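Local coordinates for prohead core protein protease (Enterobacteria phage T4, PDB 5JBL) that cleaves many proteins of the phage prohead as a homopentameric serine protease of the inner core, activated by its own autocatalytic cleavage once the prohead is assembled, at residues K83-Y88 with F180-G185; R71-Y76 with G172-N177. The protein carries 3 engineered substitutions. All coordinates share one frame; numbering follows the deposited sequence.

Interaction 1: residues K83-Y88 with F180-G185; sequences KAVKDY and FKLTVG
Tyr88, on helix 78-93, lays its ring along the segment from Leu182 to Gly185, and this is the dense half of the contact. Leu182 CD2 sits over one face of the ring as a CH-pi contact, 4.2 Å from the centroid, while Thr183 O, which also takes a hydrogen bond from Gln92 NE2, lies at the ring edge near its plane. Tyr88 CG is turned anti to the backbone N (chi1 178°), which sends the phenol down the strand until OH accepts a hydrogen bond from Gly185 N at 2.9 Å, bent to 152° at the hydrogen. Ile119 and Met122 of strand 115-125 also pack on this tyrosine. Helix residues 83-88 cross strand residues 181-184 at -46°, the two axes 7.1 Å apart, and Ala84 points at the strand across this gap. The strand itself is irregular: Thr183 and Val184 both stand across from Arg161 in a classic beta bulge, just before the chain turns a corner at Gly185. One turn back along the helix, Ala84 CB meets Phe180 CD1 at 3.6 Å. Beside it a water bridges Ala84 O and Leu182 N, 2.8 Å from each, taking the Leu182 N-H. The looser, solvent side belongs to the lysines: Lys181, whose CB points away from the helix, is exposed, and Lys83 NZ turns back to Asp87 OD1 in a 3.5 Å salt bridge.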
loop_
_atom_site.group_PDB
_atom_site.type_symbol
_atom_site.label_atom_id
_atom_site.label_comp_id
_atom_site.label_asym_id
_atom_site.label_seq_id
_atom_site.Cartn_x
_atom_site.Cartn_y
_atom_site.Cartn_z
ATOM N N LYS C 83 8.399 -6.831 -37.648
ATOM C CA LYS C 83 7.134 -7.545 -37.589
ATOM C C LYS C 83 6.534 -7.478 -36.190
ATOM O O LYS C 83 5.329 -7.248 -36.033
ATOM C CB LYS C 83 7.363 -8.996 -38.026
ATOM C CG LYS C 83 6.187 -9.924 -37.872
ATOM C CD LYS C 83 5.038 -9.488 -38.749
ATOM C CE LYS C 83 3.850 -10.421 -38.611
ATOM N NZ LYS C 83 2.635 -9.870 -39.280
ATOM N N ALA C 84 7.364 -7.662 -35.159
ATOM C CA ALA C 84 6.876 -7.640 -33.785
ATOM C C ALA C 84 6.382 -6.258 -33.387
ATOM O O ALA C 84 5.390 -6.135 -32.654
ATOM C CB ALA C 84 7.986 -8.110 -32.835
ATOM N N VAL C 85 7.077 -5.208 -33.835
ATOM C CA VAL C 85 6.673 -3.847 -33.497
ATOM C C VAL C 85 5.379 -3.474 -34.221
ATOM O O VAL C 85 4.467 -2.878 -33.629
ATOM C CB VAL C 85 7.826 -2.877 -33.817
ATOM C CG1 VAL C 85 7.320 -1.460 -33.897
ATOM C CG2 VAL C 85 8.908 -2.986 -32.725
ATOM N N LYS C 86 5.255 -3.862 -35.491
ATOM C CA LYS C 86 4.020 -3.587 -36.227
ATOM C C LYS C 86 2.816 -4.227 -35.544
ATOM O O LYS C 86 1.775 -3.589 -35.368
ATOM C CB LYS C 86 4.146 -4.093 -37.665
ATOM C CG LYS C 86 2.871 -3.971 -38.490
ATOM C CD LYS C 86 3.188 -3.864 -39.978
ATOM C CE LYS C 86 3.922 -2.568 -40.307
ATOM N NZ LYS C 86 4.248 -2.469 -41.756
ATOM N N ASP C 87 2.945 -5.489 -35.136
ATOM C CA ASP C 87 1.833 -6.158 -34.472
ATOM C C ASP C 87 1.526 -5.516 -33.128
ATOM O O ASP C 87 0.360 -5.379 -32.749
ATOM C CB ASP C 87 2.155 -7.643 -34.294
ATOM C CG ASP C 87 2.077 -8.426 -35.605
ATOM O OD1 ASP C 87 1.482 -7.908 -36.583
ATOM O OD2 ASP C 87 2.612 -9.562 -35.653
ATOM N N TYR C 88 2.563 -5.119 -32.394
ATOM C CA TYR C 88 2.355 -4.477 -31.106
ATOM C C TYR C 88 1.693 -3.113 -31.271
ATOM O O TYR C 88 0.825 -2.735 -30.468
ATOM C CB TYR C 88 3.698 -4.369 -30.383
ATOM C CG TYR C 88 3.644 -3.670 -29.050
ATOM C CD1 TYR C 88 3.961 -2.320 -28.944
ATOM C CD2 TYR C 88 3.271 -4.352 -27.901
ATOM C CE1 TYR C 88 3.913 -1.664 -27.716
ATOM C CE2 TYR C 88 3.229 -3.709 -26.681
ATOM C CZ TYR C 88 3.559 -2.360 -26.595
ATOM O OH TYR C 88 3.544 -1.715 -25.361
ATOM N N PHE C 180 9.264 -13.895 -32.867
ATOM C CA PHE C 180 9.280 -13.119 -31.639
ATOM C C PHE C 180 8.034 -12.256 -31.544
ATOM O O PHE C 180 7.606 -11.646 -32.526
ATOM C CB PHE C 180 10.517 -12.218 -31.576
ATOM C CG PHE C 180 10.477 -11.232 -30.441
ATOM C CD1 PHE C 180 10.176 -9.900 -30.670
ATOM C CD2 PHE C 180 10.708 -11.649 -29.140
ATOM C CE1 PHE C 180 10.129 -9.001 -29.633
ATOM C CE2 PHE C 180 10.669 -10.759 -28.090
ATOM C CZ PHE C 180 10.376 -9.427 -28.329
ATOM N N LYS C 181 7.453 -12.202 -30.353
ATOM C CA LYS C 181 6.253 -11.418 -30.115
ATOM C C LYS C 181 6.544 -10.413 -29.010
ATOM O O LYS C 181 7.015 -10.786 -27.932
ATOM C CB LYS C 181 5.070 -12.316 -29.748
ATOM C CG LYS C 181 3.835 -11.540 -29.311
ATOM C CD LYS C 181 2.669 -12.463 -29.002
ATOM C CE LYS C 181 1.367 -11.687 -28.857
ATOM N NZ LYS C 181 0.324 -12.498 -28.167
ATOM N N LEU C 182 6.294 -9.139 -29.285
ATOM C CA LEU C 182 6.500 -8.085 -28.302
ATOM C C LEU C 182 5.227 -7.945 -27.470
ATOM O O LEU C 182 4.159 -7.682 -28.020
ATOM C CB LEU C 182 6.836 -6.770 -29.011
ATOM C CG LEU C 182 7.159 -5.572 -28.109
ATOM C CD1 LEU C 182 8.412 -5.880 -27.297
ATOM C CD2 LEU C 182 7.367 -4.330 -28.956
ATOM N N THR C 183 5.322 -8.120 -26.156
ATOM C CA THR C 183 4.121 -8.052 -25.329
ATOM C C THR C 183 4.039 -6.810 -24.456
ATOM O O THR C 183 2.936 -6.396 -24.107
ATOM C CB THR C 183 3.993 -9.304 -24.445
ATOM O OG1 THR C 183 5.129 -9.431 -23.586
ATOM C CG2 THR C 183 3.871 -10.553 -25.308
ATOM N N VAL C 184 5.170 -6.222 -24.071
ATOM C CA VAL C 184 5.189 -4.947 -23.361
ATOM C C VAL C 184 6.344 -4.140 -23.925
ATOM O O VAL C 184 7.503 -4.559 -23.815
ATOM C CB VAL C 184 5.358 -5.116 -21.838
ATOM C CG1 VAL C 184 5.406 -3.743 -21.167
ATOM C CG2 VAL C 184 4.232 -5.968 -21.263
ATOM N N GLY C 185 6.042 -2.984 -24.521
ATOM C CA GLY C 185 7.083 -2.215 -25.184
ATOM C C GLY C 185 8.056 -1.556 -24.218
ATOM O O GLY C 185 9.260 -1.492 -24.494
HETATM O O HOH W 1 4.513 -8.478 -31.390
#

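Interaction 2: residues R71-Y76 with G172-N177; sequences RNKRLY and GYRIVN
Lys73 O takes the N-H of Arg174 at 2.9 Å to open a short parallel ladder, with Arg74 paired to Arg174 and Leu75 to Ile175. Two more backbone hydrogen bonds continue it, Leu75 N to Arg174 O at 2.9 Å and Val176 N to Leu75 O at 3.0 Å. Arg174 O also receives a CA-H...O contact from Arg74 CA at 3.3 Å.

Among the apolar contacts, Val176 CG2 stands over the centre of the Tyr76 ring in a CH-pi contact, 3.6 Å from the centroid and only 4° off the normal; chi1 of 179° puts CG1 anti to the backbone N and CG2 beside that N, facing the ring. Across the sheet from the arginines, Leu75 CB touches Tyr173 CE1 at 4.2 Å.

Among the charged groups, the two arginines share one face of the ladder with no contact between their charged atoms. The Arg174 chain bends at chi2 and chi3, bringing NH2 to 3.6 Å from Lys73 CB, and its NE donates in the guanidinium plane to a water that in turn donates to Asn72 O. Arg74 NH1 instead forms a salt bridge with Glu28 OE2, an oxygen also hydrogen-bonded to Tyr76 OH, while Asn72 ND2 bonds Glu28 OE1. Glu28 precedes the scissile bond of the inferred autolysis site Glu28-Thr29, so 71-76 grips the N-terminal region, which blocks the catalytic centre.

Strand 174-176 thus lies between strand 74-75 and the antiparallel strand 157-168, whose Leu166 packs against Arg74, Arg174 and Val176, with helix 78-93 following Tyr76 closely in the chain.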
loop_
_atom_site.group_PDB
_atom_site.type_symbol
_atom_site.label_atom_id
_atom_site.label_comp_id
_atom_site.label_asym_id
_atom_site.label_seq_id
_atom_site.Cartn_x
_atom_site.Cartn_y
_atom_site.Cartn_z
ATOM N N ARG C 71 22.543 -5.690 -24.036
ATOM C CA ARG C 71 23.180 -5.988 -22.756
ATOM C C ARG C 71 23.009 -7.447 -22.349
ATOM O O ARG C 71 23.878 -7.998 -21.667
ATOM C CB ARG C 71 22.622 -5.078 -21.663
ATOM C CG ARG C 71 22.851 -3.593 -21.876
ATOM C CD ARG C 71 22.004 -2.775 -20.898
ATOM N NE ARG C 71 22.257 -1.340 -20.995
ATOM C CZ ARG C 71 21.787 -0.440 -20.136
ATOM N NH1 ARG C 71 21.037 -0.829 -19.111
ATOM N NH2 ARG C 71 22.070 0.847 -20.297
ATOM N N ASN C 72 21.912 -8.093 -22.757
ATOM C CA ASN C 72 21.711 -9.516 -22.487
ATOM C C ASN C 72 22.415 -10.420 -23.491
ATOM O O ASN C 72 22.126 -11.620 -23.518
ATOM C CB ASN C 72 20.216 -9.862 -22.488
ATOM C CG ASN C 72 19.531 -9.522 -21.191
ATOM O OD1 ASN C 72 20.151 -9.483 -20.129
ATOM N ND2 ASN C 72 18.228 -9.293 -21.264
ATOM N N LYS C 73 23.309 -9.880 -24.324
ATOM C CA LYS C 73 24.006 -10.667 -25.345
ATOM C C LYS C 73 23.022 -11.293 -26.336
ATOM O O LYS C 73 23.206 -12.424 -26.798
ATOM C CB LYS C 73 24.902 -11.739 -24.719
ATOM C CG LYS C 73 25.915 -11.192 -23.738
ATOM C CD LYS C 73 26.899 -10.281 -24.442
ATOM C CE LYS C 73 28.001 -9.801 -23.496
ATOM N NZ LYS C 73 27.472 -8.886 -22.435
ATOM N N ARG C 74 21.984 -10.539 -26.688
ATOM C CA ARG C 74 20.990 -10.961 -27.664
ATOM C C ARG C 74 20.901 -9.944 -28.789
ATOM O O ARG C 74 20.991 -8.737 -28.554
ATOM C CB ARG C 74 19.611 -11.114 -27.012
ATOM C CG ARG C 74 19.569 -12.198 -25.983
ATOM C CD ARG C 74 18.335 -12.060 -25.141
ATOM N NE ARG C 74 18.322 -13.055 -24.081
ATOM C CZ ARG C 74 17.476 -13.041 -23.060
ATOM N NH1 ARG C 74 16.576 -12.072 -22.961
ATOM N NH2 ARG C 74 17.530 -14.006 -22.147
ATOM N N LEU C 75 20.697 -10.433 -30.005
ATOM C CA LEU C 75 20.544 -9.580 -31.171
ATOM C C LEU C 75 19.171 -9.834 -31.771
ATOM O O LEU C 75 18.806 -10.991 -32.018
ATOM C CB LEU C 75 21.648 -9.865 -32.204
ATOM C CG LEU C 75 21.690 -9.009 -33.477
ATOM C CD1 LEU C 75 23.125 -8.853 -33.940
ATOM C CD2 LEU C 75 20.855 -9.606 -34.606
ATOM N N TYR C 76 18.425 -8.748 -32.031
ATOM C CA TYR C 76 17.127 -8.844 -32.681
ATOM C C TYR C 76 17.283 -8.506 -34.158
ATOM O O TYR C 76 17.549 -7.343 -34.484
ATOM C CB TYR C 76 16.121 -7.899 -32.021
ATOM C CG TYR C 76 15.646 -8.358 -30.665
ATOM C CD1 TYR C 76 16.492 -8.333 -29.563
ATOM C CD2 TYR C 76 14.351 -8.822 -30.489
ATOM C CE1 TYR C 76 16.063 -8.771 -28.322
ATOM C CE2 TYR C 76 13.914 -9.251 -29.267
ATOM C CZ TYR C 76 14.763 -9.220 -28.187
ATOM O OH TYR C 76 14.287 -9.665 -26.981
ATOM N N GLY C 172 29.556 -15.865 -28.501
ATOM C CA GLY C 172 29.254 -15.091 -27.322
ATOM C C GLY C 172 27.931 -14.373 -27.338
ATOM O O GLY C 172 27.707 -13.517 -26.475
ATOM N N TYR C 173 27.051 -14.661 -28.300
ATOM C CA TYR C 173 25.727 -14.047 -28.263
ATOM C C TYR C 173 24.698 -14.969 -28.910
ATOM O O TYR C 173 25.025 -15.993 -29.516
ATOM C CB TYR C 173 25.716 -12.642 -28.909
ATOM C CG TYR C 173 25.902 -12.579 -30.417
ATOM C CD1 TYR C 173 24.804 -12.491 -31.270
ATOM C CD2 TYR C 173 27.171 -12.563 -30.980
ATOM C CE1 TYR C 173 24.967 -12.416 -32.642
ATOM C CE2 TYR C 173 27.347 -12.485 -32.354
ATOM C CZ TYR C 173 26.238 -12.414 -33.178
ATOM O OH TYR C 173 26.400 -12.337 -34.539
ATOM N N ARG C 174 23.436 -14.613 -28.703
ATOM C CA ARG C 174 22.283 -15.337 -29.208
ATOM C C ARG C 174 21.506 -14.465 -30.183
ATOM O O ARG C 174 21.479 -13.241 -30.057
ATOM C CB ARG C 174 21.368 -15.791 -28.058
ATOM C CG ARG C 174 21.696 -17.158 -27.456
ATOM C CD ARG C 174 23.068 -17.290 -26.843
ATOM N NE ARG C 174 23.350 -16.366 -25.752
ATOM C CZ ARG C 174 24.565 -16.195 -25.242
ATOM N NH1 ARG C 174 25.589 -16.879 -25.744
ATOM N NH2 ARG C 174 24.759 -15.338 -24.251
ATOM N N ILE C 175 20.886 -15.106 -31.168
ATOM C CA ILE C 175 20.037 -14.426 -32.142
ATOM C C ILE C 175 18.592 -14.801 -31.846
ATOM O O ILE C 175 18.282 -15.981 -31.640
ATOM C CB ILE C 175 20.413 -14.808 -33.582
ATOM C CG1 ILE C 175 21.863 -14.412 -33.881
ATOM C CG2 ILE C 175 19.466 -14.142 -34.578
ATOM C CD1 ILE C 175 22.360 -14.883 -35.243
ATOM N N VAL C 176 17.709 -13.805 -31.840
ATOM C CA VAL C 176 16.290 -14.062 -31.619
ATOM C C VAL C 176 15.706 -14.714 -32.864
ATOM O O VAL C 176 15.966 -14.274 -33.992
ATOM C CB VAL C 176 15.569 -12.758 -31.257
ATOM C CG1 VAL C 176 14.083 -12.986 -31.043
ATOM C CG2 VAL C 176 16.191 -12.163 -29.994
ATOM N N ASN C 177 14.924 -15.775 -32.667
ATOM C CA ASN C 177 14.394 -16.538 -33.785
ATOM C C ASN C 177 13.135 -15.888 -34.347
ATOM O O ASN C 177 12.500 -15.035 -33.721
ATOM C CB ASN C 177 14.102 -17.980 -33.364
ATOM C CG ASN C 177 15.372 -18.771 -33.079
ATOM O OD1 ASN C 177 16.390 -18.587 -33.739
ATOM N ND2 ASN C 177 15.316 -19.644 -32.085
HETATM O O HOH W 2 21.588 -14.436 -24.285
#

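In the fold
Interaction 1 is buried, all its touching residues lying in the interior, whereas interaction 2 is only partly buried and sits farther from the chain centre; their centres are about 17 Å apart. Both involve the mixed sheet, but differently: 83-88 packs a helix against a strand through side chains, one phenol bond and a water, while 71-76 joins 172-177 edge to edge by backbone bonds, with charged groups along one face. The chain links them twice, strand 74-75 leading into helix 78-93 and strand 174-176 into strand 181-189. They meet where the rings of Tyr76 and Phe180 pack edge-to-face, with Phe180 CZ 3.7 Å from Tyr76 CE2.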